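Local coordinates for sulfur oxidation protein soxB (Thermus thermophilus, PDB 2WDD) that hydrolyses the sulfur-sulfur bond of cysteine S-thiosulfonate groups in the Sox sulfur oxidation pathway, using a two-manganese site, at residues Gly79-Leu85 against Phe98-Gly102; Ser225-Phe230 against Phe427-Glu431. All blocks are in the same frame, centred on the assembly; numbering follows the deposited sequence.

Interaction 1: Gly79-Leu85 against Phe98-Gly102; sequences GTPLAYL and FGPIG
The short helix 81-86 packs against the last residue of helix 91-98 and the loop that follows it, with Y84 and F98 as the main side chains. The phenol OH of Y84 donates a hydrogen bond to the G99 carbonyl O at 2.7 Å. The approach is tilted 33° from the carbonyl plane. Y84 CG points opposite the backbone N (chi1 167°), which sends the phenol toward 98-102. Its CD2 meets CD2 of F98 at 3.9 Å, and the two ring planes are inclined at 36°. I101 CG2 touches Y84 CE2 at 3.8 Å. Both helix ends carry recognisable signals. T80 is the N-cap of helix 81-86, its OG1 accepting from A83 N at 3.1 Å and also hydrogen-bonded to the carbonyl O of E77. G99 leaves helix 91-98 with positive phi and presents its carbonyl to Y84. Replacing Y84 with an alanine would probably leave the G99 carbonyl without its phenol donor and open a gap between F98 and I101. P81 lies over one face of the F98 ring, its CG 4.1 Å from the centroid in a CH-pi contact. At the edge of that ring, near its plane, the G79 carbonyl O lies 3.4 Å from F98 CZ. L85 CD1 adds an apolar contact with I101 CG2.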
loop_
_atom_site.group_PDB
_atom_site.type_symbol
_atom_site.label_atom_id
_atom_site.label_comp_id
_atom_site.label_asym_id
_atom_site.label_seq_id
_atom_site.Cartn_x
_atom_site.Cartn_y
_atom_site.Cartn_z
ATOM N N GLY A 79 -11.782 11.953 -17.085
ATOM C CA GLY A 79 -13.070 12.230 -16.477
ATOM C C GLY A 79 -13.968 11.041 -16.207
ATOM O O GLY A 79 -15.079 11.214 -15.709
ATOM N N THR A 80 -13.488 9.842 -16.508
ATOM C CA THR A 80 -14.260 8.628 -16.276
ATOM C C THR A 80 -14.033 8.121 -14.857
ATOM O O THR A 80 -13.051 8.482 -14.207
ATOM C CB THR A 80 -13.839 7.537 -17.259
ATOM O OG1 THR A 80 -12.424 7.327 -17.138
ATOM C CG2 THR A 80 -14.161 7.955 -18.696
ATOM N N PRO A 81 -14.909 7.218 -14.385
ATOM C CA PRO A 81 -14.695 6.652 -13.050
ATOM C C PRO A 81 -13.335 5.962 -12.972
ATOM O O PRO A 81 -12.653 6.051 -11.952
ATOM C CB PRO A 81 -15.829 5.632 -12.915
ATOM C CG PRO A 81 -16.920 6.177 -13.784
ATOM C CD PRO A 81 -16.253 6.911 -14.923
ATOM N N LEU A 82 -12.910 5.298 -14.045
ATOM C CA LEU A 82 -11.595 4.657 -14.001
ATOM C C LEU A 82 -10.492 5.712 -13.911
ATOM O O LEU A 82 -9.512 5.518 -13.191
ATOM C CB LEU A 82 -11.365 3.736 -15.201
ATOM C CG LEU A 82 -10.054 2.939 -15.159
ATOM C CD1 LEU A 82 -9.882 2.242 -13.817
ATOM C CD2 LEU A 82 -10.020 1.918 -16.306
ATOM N N ALA A 83 -10.645 6.826 -14.630
ATOM C CA ALA A 83 -9.645 7.889 -14.576
ATOM C C ALA A 83 -9.537 8.432 -13.147
ATOM O O ALA A 83 -8.445 8.720 -12.658
ATOM C CB ALA A 83 -9.997 9.017 -15.550
ATOM N N TYR A 84 -10.679 8.550 -12.483
ATOM C CA TYR A 84 -10.736 9.019 -11.091
ATOM C C TYR A 84 -9.896 8.111 -10.178
ATOM O O TYR A 84 -9.157 8.595 -9.320
ATOM C CB TYR A 84 -12.201 9.033 -10.634
ATOM C CG TYR A 84 -12.445 9.186 -9.145
ATOM C CD1 TYR A 84 -11.754 10.129 -8.385
ATOM C CD2 TYR A 84 -13.428 8.436 -8.514
ATOM C CE1 TYR A 84 -12.024 10.298 -7.020
ATOM C CE2 TYR A 84 -13.677 8.568 -7.163
ATOM C CZ TYR A 84 -12.993 9.510 -6.416
ATOM O OH TYR A 84 -13.274 9.657 -5.060
ATOM N N LEU A 85 -9.994 6.802 -10.369
ATOM C CA LEU A 85 -9.213 5.871 -9.554
ATOM C C LEU A 85 -7.728 5.891 -9.925
ATOM O O LEU A 85 -6.839 5.777 -9.078
ATOM C CB LEU A 85 -9.715 4.439 -9.775
ATOM C CG LEU A 85 -10.798 3.929 -8.813
ATOM C CD1 LEU A 85 -12.045 4.790 -8.856
ATOM C CD2 LEU A 85 -11.124 2.468 -9.126
ATOM N N PHE A 98 -17.999 11.520 -8.381
ATOM C CA PHE A 98 -18.268 10.098 -8.205
ATOM C C PHE A 98 -18.399 9.633 -6.764
ATOM O O PHE A 98 -18.865 8.529 -6.513
ATOM C CB PHE A 98 -17.199 9.267 -8.919
ATOM C CG PHE A 98 -17.143 9.497 -10.408
ATOM C CD1 PHE A 98 -18.277 9.323 -11.200
ATOM C CD2 PHE A 98 -15.980 9.961 -11.007
ATOM C CE1 PHE A 98 -18.231 9.573 -12.566
ATOM C CE2 PHE A 98 -15.918 10.189 -12.370
ATOM C CZ PHE A 98 -17.045 9.977 -13.159
ATOM N N GLY A 99 -17.970 10.461 -5.820
ATOM C CA GLY A 99 -18.067 10.066 -4.428
ATOM C C GLY A 99 -16.845 9.320 -3.928
ATOM O O GLY A 99 -15.886 9.090 -4.673
ATOM N N PRO A 100 -16.846 8.961 -2.638
ATOM C CA PRO A 100 -15.715 8.262 -2.023
ATOM C C PRO A 100 -15.575 6.850 -2.577
ATOM O O PRO A 100 -16.531 6.264 -3.112
ATOM C CB PRO A 100 -16.122 8.196 -0.544
ATOM C CG PRO A 100 -17.617 8.152 -0.592
ATOM C CD PRO A 100 -17.991 9.076 -1.715
ATOM N N ILE A 101 -14.381 6.294 -2.392
ATOM C CA ILE A 101 -14.087 4.931 -2.807
ATOM C C ILE A 101 -14.022 4.026 -1.574
ATOM O O ILE A 101 -14.003 4.495 -0.424
ATOM C CB ILE A 101 -12.779 4.844 -3.633
ATOM C CG1 ILE A 101 -11.589 5.450 -2.882
ATOM C CG2 ILE A 101 -12.950 5.521 -4.991
ATOM C CD1 ILE A 101 -11.082 4.588 -1.731
ATOM N N GLY A 102 -13.996 2.726 -1.822
ATOM C CA GLY A 102 -13.842 1.754 -0.762
ATOM C C GLY A 102 -14.958 1.664 0.251
ATOM O O GLY A 102 -16.124 1.976 -0.030
#

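Interaction 2: Ser225-Phe230 against Phe427-Glu431; sequences SHPESF and FTYPE
Y429 meets H226 and P227 in the tight part of this contact. H226 ND1 and Y429 OH share a hydrogen bond of 2.8 Å with an angle of 158°; either could be the donor. The OH lies at the edge of the imidazole, near its plane. P227 CD sits over the centre of the Y429 ring, 3.6 Å from the centroid and only 10° off the normal, a close CH-pi contact. F427 CD1, of Y429's own segment, lies over the opposite face, toward the rim. Y429 CG stands between its backbone N and carbonyl carbon (chi1 47°), which turns the ring toward P227 and H226. The F230 side is looser: one ring edge and no hydrogen bond across, next to the exposed S229. F230 CE2 reaches Y429 CD2 at 3.7 Å, the ring planes oblique. F230 CZ approaches T428 OG1 at 3.6 Å, but that hydroxyl bonds to the T167 carbonyl. H226 NE2 hydrogen-bonds to H163, a manganese ligand, and W164 meets the imidazole edge-to-face. H226 is thus gripped at both ring nitrogens, and Y429 probably helps to orient it. This is a second-shell contact of the two-manganese site, tying the metal-binding part of a 5'-nucleotidase-family fold to its C-terminal domain.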
loop_
_atom_site.group_PDB
_atom_site.type_symbol
_atom_site.label_atom_id
_atom_site.label_comp_id
_atom_site.label_asym_id
_atom_site.label_seq_id
_atom_site.Cartn_x
_atom_site.Cartn_y
_atom_site.Cartn_z
ATOM N N SER A 225 12.080 -4.170 7.828
ATOM C CA SER A 225 11.075 -3.120 7.661
ATOM C C SER A 225 10.234 -2.793 8.881
ATOM O O SER A 225 9.501 -1.793 8.879
ATOM C CB SER A 225 10.140 -3.480 6.501
ATOM O OG SER A 225 10.864 -3.552 5.290
ATOM N N HIS A 226 10.306 -3.648 9.897
ATOM C CA HIS A 226 9.502 -3.490 11.099
ATOM C C HIS A 226 10.294 -3.995 12.286
ATOM O O HIS A 226 11.276 -4.707 12.106
ATOM C CB HIS A 226 8.231 -4.319 10.960
ATOM C CG HIS A 226 7.505 -4.068 9.675
ATOM N ND1 HIS A 226 6.761 -2.927 9.461
ATOM C CD2 HIS A 226 7.477 -4.759 8.508
ATOM C CE1 HIS A 226 6.291 -2.934 8.225
ATOM N NE2 HIS A 226 6.703 -4.039 7.627
ATOM N N PRO A 227 9.849 -3.665 13.510
ATOM C CA PRO A 227 10.562 -4.136 14.707
ATOM C C PRO A 227 10.825 -5.629 14.617
ATOM O O PRO A 227 9.928 -6.407 14.292
ATOM C CB PRO A 227 9.577 -3.820 15.833
ATOM C CG PRO A 227 8.932 -2.530 15.368
ATOM C CD PRO A 227 8.806 -2.680 13.845
ATOM N N GLU A 228 12.081 -6.009 14.839
ATOM C CA GLU A 228 12.493 -7.399 14.723
ATOM C C GLU A 228 11.723 -8.317 15.653
ATOM O O GLU A 228 11.501 -9.482 15.334
ATOM C CB GLU A 228 13.994 -7.522 14.978
ATOM C CG GLU A 228 14.848 -6.787 13.961
ATOM C CD GLU A 228 15.202 -5.374 14.407
ATOM O OE1 GLU A 228 14.453 -4.787 15.223
ATOM O OE2 GLU A 228 16.238 -4.858 13.942
ATOM N N SER A 229 11.306 -7.789 16.797
ATOM C CA SER A 229 10.591 -8.582 17.784
ATOM C C SER A 229 9.297 -9.184 17.245
ATOM O O SER A 229 8.852 -10.232 17.707
ATOM C CB SER A 229 10.306 -7.747 19.035
ATOM O OG SER A 229 9.428 -6.674 18.740
ATOM N N PHE A 230 8.681 -8.507 16.283
ATOM C CA PHE A 230 7.408 -8.958 15.738
ATOM C C PHE A 230 7.507 -10.285 14.990
ATOM O O PHE A 230 6.502 -10.986 14.855
ATOM C CB PHE A 230 6.847 -7.921 14.761
ATOM C CG PHE A 230 6.358 -6.653 15.413
ATOM C CD1 PHE A 230 5.834 -6.656 16.699
ATOM C CD2 PHE A 230 6.370 -5.465 14.708
ATOM C CE1 PHE A 230 5.361 -5.487 17.273
ATOM C CE2 PHE A 230 5.899 -4.297 15.272
ATOM C CZ PHE A 230 5.392 -4.304 16.555
ATOM N N PHE A 427 0.359 2.942 12.979
ATOM C CA PHE A 427 1.392 1.918 13.162
ATOM C C PHE A 427 1.137 1.304 14.535
ATOM O O PHE A 427 0.742 2.008 15.462
ATOM C CB PHE A 427 2.780 2.567 13.285
ATOM C CG PHE A 427 3.253 3.257 12.039
ATOM C CD1 PHE A 427 4.157 2.630 11.184
ATOM C CD2 PHE A 427 2.851 4.555 11.753
ATOM C CE1 PHE A 427 4.634 3.277 10.034
ATOM C CE2 PHE A 427 3.304 5.203 10.601
ATOM C CZ PHE A 427 4.165 4.554 9.729
ATOM N N THR A 428 1.474 0.032 14.715
ATOM C CA THR A 428 1.372 -0.539 16.059
ATOM C C THR A 428 2.561 -0.033 16.888
ATOM O O THR A 428 2.626 -0.285 18.098
ATOM C CB THR A 428 1.386 -2.074 16.036
ATOM O OG1 THR A 428 2.529 -2.521 15.304
ATOM C CG2 THR A 428 0.076 -2.638 15.448
ATOM N N TYR A 429 3.517 0.629 16.226
ATOM C CA TYR A 429 4.701 1.226 16.870
ATOM C C TYR A 429 4.742 2.682 16.410
ATOM O O TYR A 429 5.566 3.064 15.593
ATOM C CB TYR A 429 5.998 0.507 16.471
ATOM C CG TYR A 429 6.185 0.240 14.986
ATOM C CD1 TYR A 429 7.129 0.944 14.247
ATOM C CD2 TYR A 429 5.453 -0.760 14.345
ATOM C CE1 TYR A 429 7.322 0.684 12.894
ATOM C CE2 TYR A 429 5.626 -1.013 12.979
ATOM C CZ TYR A 429 6.576 -0.312 12.273
ATOM O OH TYR A 429 6.760 -0.572 10.934
ATOM N N PRO A 430 3.793 3.494 16.891
ATOM C CA PRO A 430 3.592 4.873 16.416
ATOM C C PRO A 430 4.417 5.940 17.118
ATOM O O PRO A 430 4.232 7.133 16.875
ATOM C CB PRO A 430 2.114 5.101 16.726
ATOM C CG PRO A 430 1.946 4.372 18.048
ATOM C CD PRO A 430 2.780 3.112 17.897
ATOM N N GLU A 431 5.337 5.521 17.972
ATOM C CA GLU A 431 6.140 6.471 18.720
ATOM C C GLU A 431 6.876 7.507 17.886
ATOM O O GLU A 431 7.562 7.177 16.919
ATOM C CB GLU A 431 7.133 5.733 19.612
ATOM C CG GLU A 431 6.470 4.938 20.731
ATOM C CD GLU A 431 6.017 3.542 20.301
ATOM O OE1 GLU A 431 6.213 3.166 19.121
ATOM O OE2 GLU A 431 5.469 2.814 21.157
#

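How the interactions relate
From the N terminus, interaction 1 comes first. It closes a short loop of 12 residues, mostly helix 91-98, and folds that helix back on helix 81-86 just before helix 104-120 begins. Interaction 2 opens later and spans 196 residues. It brings the loop after helix 222-225 to the loop between helix 418-425 and strand 431-438. The two are in series, neither nested nor crossed. The centres of interactions 1 and 2 are about 33 Å apart, on opposite sides of the chain's centre, and the two do not touch. Interaction 1 is a local contact between a short helix and the helix end and loop that follow it. Interaction 2 joins parts far apart in sequence and lies nearer the manganese ions.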